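Xylose isomerase domain protein (Alicyclobacillus acidocaldarius subsp. acidocaldarius, PDB 3U0H) probably acts as an isomerase built on a xylose isomerase-like TIM barrel. Local coordinates at residues A[24-29]-A[57-62]; A[35-40]-A[87-92]; A[41-46]-A[50-55]; A[255-258]-A[263-266]. All coordinates share one frame; numbering follows the deposited sequence. Where two conformers were deposited one is given.

Contact 1 of 4, residues A[24-29]-A[57-62]; sequences LARETG and QRRGLV
Arg26 and Arg59 converge on one carboxylate oxygen, Asp23 OD1, which takes a salt bridge from Arg59 NE and a long, weak ion pair from Arg26 NH2. This shared anion probably helps to offset the like charges of the two arginines, whose Arg26 NH2 and Arg59 NE, both donors, lie 3.4 Å apart. The side chains cross at about a right angle, their guanidinium planes 43° apart, and Arg59 CD lies over one face of the Arg26 group. Aliphatic carbon does much of the touching: Arg59 CG is 3.5 Å from Arg26 NH2, and Arg26 CG is 3.6 Å from the carbonyl Arg59 O. Arg59 stretches out from CG to NE, whereas Arg26 bends at chi2 and chi3 (chi3 -66°), a bend that brings its NE and NH2 alongside Arg59 CG.

The meeting place is where helix 18-27 of the TIM barrel ends beside the loop that leads from helix 49-57 into strand 62-67. Both helices finish in a Schellman motif with a glycine of positive phi, Gly29 in one and Gly60 in the other, a backbone shape that glycine adopts readily. Inward of the arginines, Ala25 CB packs 3.9 Å from Leu61 CD2; the small methyl lets the leucine come close to the helix, and both residues are buried. At the helix end the carbonyl Leu24 O is gripped from opposite faces, by Thr28 N at 2.9 Å and by Thr28 OG1 at 2.8 Å, a double hold from the backbone and the hydroxyl of the residue that leaves the helix.

Contact 2 of 4, residues A[35-40]-A[87-92]; sequences VPFHWL and PDRARL
Arg89 runs its aliphatic stem obliquely past the CZ and CE2 end of the Phe37 ring, and can be followed outward atom by atom. Its CB is 3.6 Å from Phe37 CZ, and the next carbon, CG, comes closest at 3.4 Å from the same CZ. CD has moved on along the ring to Phe37 CE2 (3.5 Å), and Arg89 NE is 3.9 Å from that atom. The stem is extended from CG to NE, crossing the phenylalanine at about a right angle, and the guanidinium plane stands 46° from the ring. Past the ring, NH2 makes a salt bridge to Glu82, while NE has a long, weak ion pair with Glu41. An arginine suits this border because its carbons pack against an aromatic ring while its charged end reaches acidic partners.

Phe37, with CG anti to its backbone nitrogen (chi1 178°), projects from the first turn of its helix; its CE1 also faces Leu92 CD2 at 4.5 Å. An alanine in place of Phe37 is likely to leave a gap beside Leu92 and the Arg89 stem without its apolar support. Leu66 and Pro69 also touch the ring, which thus links helix 37-47 to helix 86-95, packed round the strands as the outer helices of a TIM barrel are.

Contact 3 of 4, residues A[41-46]-A[50-55]; sequences EAEAER and AAVEAM
Val52 pushes its CG2 methyl against Glu43 and Ala44 on the preceding helix. That methyl lies 3.5 Å from Glu43 CG and 3.6 Å from the backbone Ala44 N, and the Ala44 CB is 4.3 Å from it, so one branch of the valine carries the whole approach. Glu43 and Val52 run past one another in opposite directions. Beyond them Met55 SE (the residue is modelled as selenomethionine) sits 4.1 Å from Glu43 CD, and its chain crosses the glutamate obliquely.

Here glutamate serves through its methylene carbons. CG stands anti to the backbone nitrogen (chi1 -165°), and a turn at chi2 (79°) directs the carboxylate on toward the C-terminal end of its own helix, where OE2 is hydrogen-bonded to His47. The acid is thus held by a residue one turn on, while CB and CG remain against the valine.

The two helices, 37-47 and 49-57, follow each other with barely a break and together form the helical limb of the beta-alpha-beta crossover from strand 32-33 to strand 62-67. Their short segments approach to 8.8 Å between axes at 127°, a spacing that the small Ala44 and the compact Val52 permit. Further out, Leu18 of helix 18-27 touches both Glu43 and Met55, and Leu96 packs on Val52. From the far side of helix 49-57, Glu53 makes salt bridges to Arg95 and to Arg244 of the second subunit.

Contact 4 of 4, residues A[255-258]-A[263-266]; sequences TPLD and SRAR
Just ahead of Arg264, the residue that meets Leu257 and Asp258, Ser263 gives its backbone N to Thr260 OG1 near the start of helix 261-280. Arg264 then leaves the helix toward the loop. Arg264 CD lies 3.4 Å from Asp258 O and 4.0 Å from Leu257 CB, which sits over one face of the guanidinium. A bend at chi3 (-55°) puts Asp258 O at the edge of that group, near its plane, where Arg264 NH1 makes a weak but nearly straight (172°) hydrogen bond of 3.5 Å to Asp258 O. NE is hydrogen-bonded to Leu12 O, the stronger anchor, and NH2 has a long, weak ion pair with Asp14. Arginine suits the spot because one flat group can serve carbonyls of two loops while its carbons pack on a leucine. A leucine in place of Arg264 would probably lose the hydrogen bond to Leu12 O and the weak one to Asp258 O, leaving the loop less firmly tied to the helix. Next, Ala265 and Arg266, the latter salt-bridged to Glu262, both touch Thr28. The last helix of the barrel thus lies against the end of the first, 18-27, and the loop that follows strand 246-249 lies against the first turns of helix 261-280.

Overall arrangement
From the N terminus, helix 18-27 opens contact 1, which closes when the chain arrives at strand 62-67. Before that, contact 2 has opened at the start of helix 37-47; it closes later, on helix 86-95, so contacts 1 and 2 cross. Contact 3 is a short loop lying within both, and it shares helix 37-47 with contact 2, their centres being about 10 Å apart. Together these three tie the first helices, and the loop into strand 62-67, side by side round the barrel. Contact 4 comes in series far along the chain and closes a short loop onto helix 261-280, yet Ala265 packs on Leu24 of contact 1, and the ring of helices closes.

Contact 1 of 4, residues A[24-29]-A[57-62]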
loop_
_atom_site.group_PDB
_atom_site.type_symbol
_atom_site.label_atom_id
_atom_site.label_comp_id
_atom_site.label_asym_id
_atom_site.label_seq_id
_atom_site.Cartn_x
_atom_site.Cartn_y
_atom_site.Cartn_z
ATOM N N LEU A 24 -21.676 34.052 19.108
ATOM C CA LEU A 24 -20.625 35.029 18.980
ATOM C C LEU A 24 -19.959 34.984 17.552
ATOM O O LEU A 24 -19.693 36.038 16.976
ATOM C CB LEU A 24 -19.629 34.789 20.111
ATOM C CG LEU A 24 -18.717 35.879 20.658
ATOM C CD1 LEU A 24 -18.279 35.428 22.046
ATOM C CD2 LEU A 24 -17.512 36.084 19.745
ATOM N N ALA A 25 -19.692 33.786 16.994
ATOM C CA ALA A 25 -19.083 33.705 15.658
ATOM C C ALA A 25 -19.929 34.401 14.617
ATOM O O ALA A 25 -19.415 35.204 13.858
ATOM C CB ALA A 25 -18.820 32.256 15.230
ATOM N N ARG A 26 -21.221 34.091 14.591
ATOM C CA ARG A 26 -22.174 34.698 13.646
ATOM C C ARG A 26 -22.207 36.206 13.859
ATOM O O ARG A 26 -22.096 36.975 12.906
ATOM C CB ARG A 26 -23.619 34.160 13.871
ATOM C CG ARG A 26 -24.670 34.526 12.789
ATOM C CD ARG A 26 -26.083 34.940 13.297
ATOM N NE ARG A 26 -26.906 33.908 13.995
ATOM C CZ ARG A 26 -27.080 33.793 15.333
ATOM N NH1 ARG A 26 -26.495 34.635 16.189
ATOM N NH2 ARG A 26 -27.840 32.810 15.836
ATOM N N GLU A 27 -22.380 36.606 15.122
ATOM C CA GLU A 27 -22.577 38.006 15.479
ATOM C C GLU A 27 -21.372 38.826 15.089
ATOM O O GLU A 27 -21.540 39.961 14.688
ATOM C CB GLU A 27 -22.884 38.197 16.975
ATOM C CG GLU A 27 -23.036 39.646 17.426
ATOM C CD GLU A 27 -24.173 40.394 16.724
ATOM O OE1 GLU A 27 -25.291 39.832 16.669
ATOM O OE2 GLU A 27 -23.963 41.538 16.227
ATOM N N THR A 28 -20.166 38.263 15.188
ATOM C CA THR A 28 -18.973 39.045 14.856
ATOM C C THR A 28 -18.569 38.877 13.369
ATOM O O THR A 28 -17.478 39.307 12.984
ATOM C CB THR A 28 -17.778 38.798 15.831
ATOM O OG1 THR A 28 -17.528 37.400 15.963
ATOM C CG2 THR A 28 -18.017 39.424 17.243
ATOM N N GLY A 29 -19.458 38.289 12.545
ATOM C CA GLY A 29 -19.285 38.243 11.114
ATOM C C GLY A 29 -18.348 37.136 10.597
ATOM O O GLY A 29 -17.881 37.237 9.458
ATOM N N GLN A 57 -25.705 25.245 10.447
ATOM C CA GLN A 57 -26.466 25.672 9.252
ATOM C C GLN A 57 -27.463 26.806 9.556
ATOM O O GLN A 57 -27.628 27.683 8.746
ATOM C CB GLN A 57 -27.139 24.484 8.531
ATOM C CG GLN A 57 -27.577 24.749 7.063
ATOM C CD GLN A 57 -26.440 25.051 6.043
ATOM O OE1 GLN A 57 -26.627 25.855 5.106
ATOM N NE2 GLN A 57 -25.281 24.402 6.204
ATOM N N ARG A 58 -28.083 26.830 10.729
ATOM C CA ARG A 58 -28.926 27.990 11.120
ATOM C C ARG A 58 -28.143 29.297 11.281
ATOM O O ARG A 58 -28.743 30.365 11.254
ATOM C CB ARG A 58 -29.689 27.727 12.429
ATOM C CG ARG A 58 -30.931 26.862 12.234
ATOM C CD ARG A 58 -31.798 26.707 13.495
ATOM N NE ARG A 58 -32.222 27.977 14.118
ATOM C CZ ARG A 58 -33.121 28.846 13.622
ATOM N NH1 ARG A 58 -33.718 28.658 12.442
ATOM N NH2 ARG A 58 -33.417 29.944 14.311
ATOM N N ARG A 59 -26.823 29.210 11.476
ATOM C CA ARG A 59 -25.992 30.395 11.684
ATOM C C ARG A 59 -25.058 30.755 10.499
ATOM O O ARG A 59 -24.269 31.687 10.587
ATOM C CB ARG A 59 -25.189 30.213 12.972
ATOM C CG ARG A 59 -26.037 30.310 14.235
ATOM C CD ARG A 59 -25.296 29.901 15.497
ATOM N NE ARG A 59 -26.198 29.982 16.639
ATOM C CZ ARG A 59 -26.857 28.959 17.192
ATOM N NH1 ARG A 59 -26.715 27.723 16.722
ATOM N NH2 ARG A 59 -27.659 29.180 18.237
ATOM N N GLY A 60 -25.135 30.036 9.377
ATOM C CA GLY A 60 -24.173 30.259 8.300
ATOM C C GLY A 60 -22.729 29.889 8.666
ATOM O O GLY A 60 -21.803 30.497 8.138
ATOM N N LEU A 61 -22.512 28.894 9.536
ATOM C CA LEU A 61 -21.130 28.578 9.943
ATOM C C LEU A 61 -20.544 27.296 9.324
ATOM O O LEU A 61 -21.255 26.363 9.084
ATOM C CB LEU A 61 -20.994 28.540 11.490
ATOM C CG LEU A 61 -21.396 29.867 12.191
ATOM C CD1 LEU A 61 -21.555 29.663 13.678
ATOM C CD2 LEU A 61 -20.435 31.021 11.908
ATOM N N VAL A 62 -19.225 27.284 9.112
ATOM C CA VAL A 62 -18.493 26.130 8.649
ATOM C C VAL A 62 -17.403 25.683 9.635
ATOM O O VAL A 62 -16.530 26.475 10.028
ATOM C CB VAL A 62 -17.806 26.413 7.302
ATOM C CG1 VAL A 62 -16.884 25.239 6.937
ATOM C CG2 VAL A 62 -18.832 26.651 6.173
#

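Contact 2 of 4, residues A[35-40]-A[87-92]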
loop_
_atom_site.group_PDB
_atom_site.type_symbol
_atom_site.label_atom_id
_atom_site.label_comp_id
_atom_site.label_asym_id
_atom_site.label_seq_id
_atom_site.Cartn_x
_atom_site.Cartn_y
_atom_site.Cartn_z
ATOM N N VAL A 35 -13.841 24.693 16.484
ATOM C CA VAL A 35 -14.504 24.179 17.671
ATOM C C VAL A 35 -13.831 22.857 17.990
ATOM O O VAL A 35 -13.776 21.996 17.143
ATOM C CB VAL A 35 -15.986 23.931 17.426
ATOM C CG1 VAL A 35 -16.651 23.361 18.695
ATOM C CG2 VAL A 35 -16.678 25.232 16.988
ATOM N N PRO A 36 -13.298 22.697 19.222
ATOM C CA PRO A 36 -12.795 21.390 19.618
ATOM C C PRO A 36 -13.889 20.274 19.594
ATOM O O PRO A 36 -15.090 20.515 19.876
ATOM C CB PRO A 36 -12.244 21.632 21.044
ATOM C CG PRO A 36 -12.145 23.104 21.246
ATOM C CD PRO A 36 -12.987 23.769 20.195
ATOM N N PHE A 37 -13.486 19.056 19.260
ATOM C CA PHE A 37 -14.447 17.972 19.022
ATOM C C PHE A 37 -15.283 17.586 20.280
ATOM O O PHE A 37 -16.489 17.240 20.160
ATOM C CB PHE A 37 -13.736 16.707 18.454
ATOM C CG PHE A 37 -14.696 15.536 18.227
ATOM C CD1 PHE A 37 -15.602 15.572 17.184
ATOM C CD2 PHE A 37 -14.760 14.485 19.122
ATOM C CE1 PHE A 37 -16.499 14.569 16.996
ATOM C CE2 PHE A 37 -15.670 13.451 18.937
ATOM C CZ PHE A 37 -16.532 13.489 17.865
ATOM N N HIS A 38 -14.647 17.594 21.460
ATOM C CA HIS A 38 -15.361 17.364 22.737
ATOM C C HIS A 38 -16.531 18.277 22.861
ATOM O O HIS A 38 -17.567 17.868 23.422
ATOM C CB HIS A 38 -14.453 17.540 23.963
ATOM C CG HIS A 38 -13.670 16.305 24.335
ATOM N ND1 HIS A 38 -13.959 15.049 23.835
ATOM C CD2 HIS A 38 -12.595 16.132 25.227
ATOM C CE1 HIS A 38 -13.103 14.139 24.385
ATOM N NE2 HIS A 38 -12.275 14.805 25.245
ATOM N N TRP A 39 -16.452 19.490 22.320
ATOM C CA TRP A 39 -17.613 20.351 22.442
ATOM C C TRP A 39 -18.725 19.815 21.607
ATOM O O TRP A 39 -19.870 19.696 22.052
ATOM C CB TRP A 39 -17.331 21.729 21.959
ATOM C CG TRP A 39 -16.322 22.548 22.694
ATOM C CD1 TRP A 39 -15.062 22.152 23.262
ATOM C CD2 TRP A 39 -16.424 24.000 22.908
ATOM N NE1 TRP A 39 -14.406 23.242 23.790
ATOM C CE2 TRP A 39 -15.192 24.405 23.608
ATOM C CE3 TRP A 39 -17.372 24.952 22.603
ATOM C CZ2 TRP A 39 -14.965 25.725 23.952
ATOM C CZ3 TRP A 39 -17.145 26.279 22.976
ATOM C CH2 TRP A 39 -15.971 26.655 23.625
ATOM N N LEU A 40 -18.389 19.456 20.375
ATOM C CA LEU A 40 -19.387 18.944 19.457
ATOM C C LEU A 40 -19.953 17.584 19.923
ATOM O O LEU A 40 -21.139 17.318 19.775
ATOM C CB LEU A 40 -18.776 18.822 18.060
ATOM C CG LEU A 40 -18.165 20.067 17.406
ATOM C CD1 LEU A 40 -17.446 19.681 16.132
ATOM C CD2 LEU A 40 -19.240 21.125 17.170
ATOM N N PRO A 87 -13.213 7.225 12.269
ATOM C CA PRO A 87 -13.995 7.479 11.043
ATOM C C PRO A 87 -15.375 8.144 11.205
ATOM O O PRO A 87 -15.679 9.161 10.520
ATOM C CB PRO A 87 -14.108 6.099 10.454
ATOM C CG PRO A 87 -12.813 5.451 10.827
ATOM C CD PRO A 87 -12.601 5.893 12.260
ATOM N N ASP A 88 -16.216 7.613 12.094
ATOM C CA ASP A 88 -17.523 8.249 12.360
ATOM C C ASP A 88 -17.403 9.650 12.940
ATOM O O ASP A 88 -18.154 10.535 12.556
ATOM C CB ASP A 88 -18.433 7.359 13.225
ATOM C CG ASP A 88 -18.951 6.092 12.453
ATOM O OD1 ASP A 88 -18.855 6.050 11.184
ATOM O OD2 ASP A 88 -19.466 5.140 13.113
ATOM N N ARG A 89 -16.443 9.867 13.825
ATOM C CA ARG A 89 -16.153 11.221 14.323
ATOM C C ARG A 89 -15.646 12.098 13.176
ATOM O O ARG A 89 -16.086 13.249 13.023
ATOM C CB ARG A 89 -15.136 11.224 15.472
ATOM C CG ARG A 89 -15.610 10.452 16.672
ATOM C CD ARG A 89 -14.559 10.344 17.790
ATOM N NE ARG A 89 -15.134 9.610 18.889
ATOM C CZ ARG A 89 -14.476 8.934 19.826
ATOM N NH1 ARG A 89 -15.173 8.335 20.766
ATOM N NH2 ARG A 89 -13.151 8.848 19.845
ATOM N N ALA A 90 -14.771 11.565 12.344
ATOM C CA ALA A 90 -14.382 12.374 11.185
ATOM C C ALA A 90 -15.549 12.636 10.210
ATOM O O ALA A 90 -15.608 13.727 9.622
ATOM C CB ALA A 90 -13.193 11.806 10.467
ATOM N N ARG A 91 -16.473 11.683 10.012
ATOM C CA ARG A 91 -17.537 11.922 9.035
ATOM C C ARG A 91 -18.480 13.025 9.563
ATOM O O ARG A 91 -18.946 13.853 8.811
ATOM C CB ARG A 91 -18.361 10.676 8.780
ATOM C CG ARG A 91 -17.696 9.504 8.067
ATOM C CD ARG A 91 -18.587 8.243 8.043
ATOM N NE ARG A 91 -17.913 7.198 7.293
ATOM C CZ ARG A 91 -17.286 6.146 7.803
ATOM N NH1 ARG A 91 -17.297 5.865 9.103
ATOM N NH2 ARG A 91 -16.670 5.314 7.001
ATOM N N LEU A 92 -18.758 13.029 10.859
ATOM C CA LEU A 92 -19.630 14.016 11.450
ATOM C C LEU A 92 -18.949 15.368 11.190
ATOM O O LEU A 92 -19.571 16.284 10.729
ATOM C CB LEU A 92 -19.872 13.747 12.930
ATOM C CG LEU A 92 -20.526 14.933 13.698
ATOM C CD1 LEU A 92 -21.917 15.315 13.126
ATOM C CD2 LEU A 92 -20.606 14.683 15.218
#

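Contact 3 of 4, residues A[41-46]-A[50-55]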
loop_
_atom_site.group_PDB
_atom_site.type_symbol
_atom_site.label_atom_id
_atom_site.label_comp_id
_atom_site.label_asym_id
_atom_site.label_seq_id
_atom_site.Cartn_x
_atom_site.Cartn_y
_atom_site.Cartn_z
ATOM N N GLU A 41 -19.081 16.723 20.444
ATOM C CA GLU A 41 -19.449 15.417 21.001
ATOM C C GLU A 41 -20.419 15.503 22.183
ATOM O O GLU A 41 -21.335 14.685 22.284
ATOM C CB GLU A 41 -18.203 14.719 21.496
ATOM C CG GLU A 41 -18.408 13.253 21.786
ATOM C CD GLU A 41 -17.106 12.571 22.147
ATOM O OE1 GLU A 41 -16.420 12.983 23.131
ATOM O OE2 GLU A 41 -16.766 11.599 21.441
ATOM N N ALA A 42 -20.187 16.469 23.085
ATOM C CA ALA A 42 -21.068 16.746 24.247
ATOM C C ALA A 42 -22.467 17.063 23.763
ATOM O O ALA A 42 -23.430 16.499 24.248
ATOM C CB ALA A 42 -20.531 17.914 25.076
ATOM N N GLU A 43 -22.570 17.918 22.750
ATOM C CA GLU A 43 -23.869 18.177 22.093
ATOM C C GLU A 43 -24.445 16.955 21.347
ATOM O O GLU A 43 -25.612 16.602 21.540
ATOM C CB GLU A 43 -23.765 19.327 21.116
ATOM C CG GLU A 43 -25.113 19.857 20.690
ATOM C CD GLU A 43 -25.758 20.780 21.731
ATOM O OE1 GLU A 43 -25.036 21.409 22.556
ATOM O OE2 GLU A 43 -26.998 20.871 21.697
ATOM N N ALA A 44 -23.634 16.294 20.524
ATOM C CA ALA A 44 -24.140 15.147 19.776
ATOM C C ALA A 44 -24.793 14.155 20.746
ATOM O O ALA A 44 -25.898 13.667 20.499
ATOM C CB ALA A 44 -23.027 14.488 18.957
ATOM N N GLU A 45 -24.136 13.894 21.868
ATOM C CA GLU A 45 -24.691 13.012 22.895
ATOM C C GLU A 45 -26.021 13.486 23.474
ATOM O O GLU A 45 -26.940 12.692 23.667
ATOM C CB GLU A 45 -23.684 12.803 24.018
ATOM C CG GLU A 45 -22.514 11.928 23.597
ATOM C CD GLU A 45 -21.469 11.753 24.692
ATOM O OE1 GLU A 45 -21.847 11.758 25.887
ATOM O OE2 GLU A 45 -20.268 11.604 24.353
ATOM N N ARG A 46 -26.139 14.770 23.751
ATOM C CA ARG A 46 -27.358 15.254 24.374
ATOM C C ARG A 46 -28.469 15.251 23.374
ATOM O O ARG A 46 -29.555 14.796 23.666
ATOM C CB ARG A 46 -27.155 16.641 24.984
ATOM C CG ARG A 46 -26.273 16.562 26.235
ATOM C CD ARG A 46 -25.747 17.893 26.774
ATOM N NE ARG A 46 -26.664 19.051 26.748
ATOM C CZ ARG A 46 -27.976 19.074 27.018
ATOM N NH1 ARG A 46 -28.654 17.981 27.368
ATOM N NH2 ARG A 46 -28.625 20.238 26.946
ATOM N N ALA A 50 -27.828 15.441 14.153
ATOM C CA ALA A 50 -28.582 16.319 13.258
ATOM C C ALA A 50 -28.813 17.738 13.865
ATOM O O ALA A 50 -28.689 18.777 13.205
ATOM C CB ALA A 50 -29.921 15.652 12.914
ATOM N N ALA A 51 -29.163 17.749 15.142
ATOM C CA ALA A 51 -29.237 18.976 15.942
ATOM C C ALA A 51 -27.915 19.770 15.893
ATOM O O ALA A 51 -27.942 20.980 15.807
ATOM C CB ALA A 51 -29.609 18.630 17.381
ATOM N N VAL A 52 -26.773 19.084 15.923
ATOM C CA VAL A 52 -25.462 19.765 15.867
ATOM C C VAL A 52 -25.260 20.405 14.492
ATOM O O VAL A 52 -24.750 21.509 14.371
ATOM C CB VAL A 52 -24.284 18.833 16.206
ATOM C CG1 VAL A 52 -22.956 19.560 15.987
ATOM C CG2 VAL A 52 -24.391 18.322 17.648
ATOM N N GLU A 53 -25.720 19.729 13.458
ATOM C CA GLU A 53 -25.554 20.270 12.130
ATOM C C GLU A 53 -26.451 21.467 11.947
ATOM O O GLU A 53 -26.058 22.458 11.369
ATOM C CB GLU A 53 -25.817 19.188 11.106
ATOM C CG GLU A 53 -26.374 19.666 9.792
ATOM C CD GLU A 53 -26.122 18.640 8.703
ATOM O OE1 GLU A 53 -25.914 17.434 9.019
ATOM O OE2 GLU A 53 -26.067 19.064 7.547
ATOM N N ALA A 54 -27.653 21.366 12.462
ATOM C CA ALA A 54 -28.598 22.482 12.484
ATOM C C ALA A 54 -28.048 23.761 13.158
ATOM O O ALA A 54 -28.313 24.853 12.669
ATOM C CB ALA A 54 -29.921 22.045 13.138
HETATM N N MSE A 55 -27.262 23.638 14.234
HETATM C CA MSE A 55 -26.657 24.829 14.894
HETATM C C MSE A 55 -25.720 25.610 13.960
HETATM O O MSE A 55 -25.710 26.849 13.958
HETATM C CB MSE A 55 -25.814 24.441 16.110
HETATM C CG MSE A 55 -26.521 23.670 17.191
HETATM SE SE MSE A 55 -25.261 23.385 18.613
HETATM C CE MSE A 55 -25.931 24.828 19.672
#

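Contact 4 of 4, residues A[255-258]-A[263-266]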
loop_
_atom_site.group_PDB
_atom_site.type_symbol
_atom_site.label_atom_id
_atom_site.label_comp_id
_atom_site.label_asym_id
_atom_site.label_seq_id
_atom_site.Cartn_x
_atom_site.Cartn_y
_atom_site.Cartn_z
ATOM N N THR A 255 -3.431 34.233 31.303
ATOM C CA THR A 255 -4.162 35.250 32.009
ATOM C C THR A 255 -5.170 35.938 31.077
ATOM O O THR A 255 -4.966 35.991 29.906
ATOM C CB THR A 255 -3.156 36.298 32.532
ATOM O OG1 THR A 255 -2.256 36.664 31.476
ATOM C CG2 THR A 255 -2.344 35.720 33.722
ATOM N N PRO A 256 -6.263 36.483 31.625
ATOM C CA PRO A 256 -7.184 37.210 30.795
ATOM C C PRO A 256 -6.505 38.091 29.752
ATOM O O PRO A 256 -5.665 38.945 30.098
ATOM C CB PRO A 256 -7.913 38.093 31.796
ATOM C CG PRO A 256 -7.950 37.281 33.025
ATOM C CD PRO A 256 -6.759 36.372 33.003
ATOM N N LEU A 257 -6.864 37.852 28.489
ATOM C CA LEU A 257 -6.521 38.754 27.365
ATOM C C LEU A 257 -7.291 40.103 27.519
ATOM O O LEU A 257 -8.302 40.158 28.227
ATOM C CB LEU A 257 -6.870 38.102 26.013
ATOM C CG LEU A 257 -6.108 36.901 25.381
ATOM C CD1 LEU A 257 -6.922 36.237 24.284
ATOM C CD2 LEU A 257 -4.774 37.333 24.803
ATOM N N ASP A 258 -6.835 41.155 26.837
ATOM C CA ASP A 258 -7.408 42.506 26.987
ATOM C C ASP A 258 -8.795 42.631 26.314
ATOM O O ASP A 258 -8.958 42.131 25.194
ATOM C CB ASP A 258 -6.426 43.532 26.378
ATOM C CG ASP A 258 -6.322 44.823 27.185
ATOM O OD1 ASP A 258 -7.375 45.340 27.638
ATOM O OD2 ASP A 258 -5.180 45.335 27.350
ATOM N N SER A 263 -15.469 42.219 21.440
ATOM C CA SER A 263 -14.605 43.201 20.799
ATOM C C SER A 263 -13.366 42.482 20.246
ATOM O O SER A 263 -12.852 42.852 19.225
ATOM C CB SER A 263 -14.241 44.356 21.754
ATOM O OG SER A 263 -13.380 43.905 22.798
ATOM N N ARG A 264 -12.885 41.442 20.914
ATOM C CA ARG A 264 -11.690 40.711 20.418
ATOM C C ARG A 264 -11.954 39.991 19.111
ATOM O O ARG A 264 -11.184 40.102 18.149
ATOM C CB ARG A 264 -11.172 39.701 21.439
ATOM C CG ARG A 264 -10.361 40.346 22.544
ATOM C CD ARG A 264 -9.643 39.329 23.413
ATOM N NE ARG A 264 -10.513 38.293 24.015
ATOM C CZ ARG A 264 -11.082 38.337 25.229
ATOM N NH1 ARG A 264 -10.965 39.416 26.008
ATOM N NH2 ARG A 264 -11.818 37.312 25.661
ATOM N N ALA A 265 -13.054 39.259 19.083
ATOM C CA ALA A 265 -13.469 38.570 17.891
ATOM C C ALA A 265 -13.551 39.526 16.694
ATOM O O ALA A 265 -12.947 39.250 15.657
ATOM C CB ALA A 265 -14.798 37.858 18.142
ATOM N N ARG A 266 -14.278 40.641 16.832
ATOM C CA ARG A 266 -14.459 41.609 15.733
ATOM C C ARG A 266 -13.152 42.242 15.303
ATOM O O ARG A 266 -12.867 42.320 14.110
ATOM C CB ARG A 266 -15.465 42.694 16.122
ATOM C CG ARG A 266 -15.946 43.578 14.970
ATOM C CD ARG A 266 -16.991 44.626 15.424
ATOM N NE ARG A 266 -17.937 44.102 16.440
ATOM C CZ ARG A 266 -19.038 43.389 16.175
ATOM N NH1 ARG A 266 -19.405 43.119 14.916
ATOM N NH2 ARG A 266 -19.788 42.952 17.188
#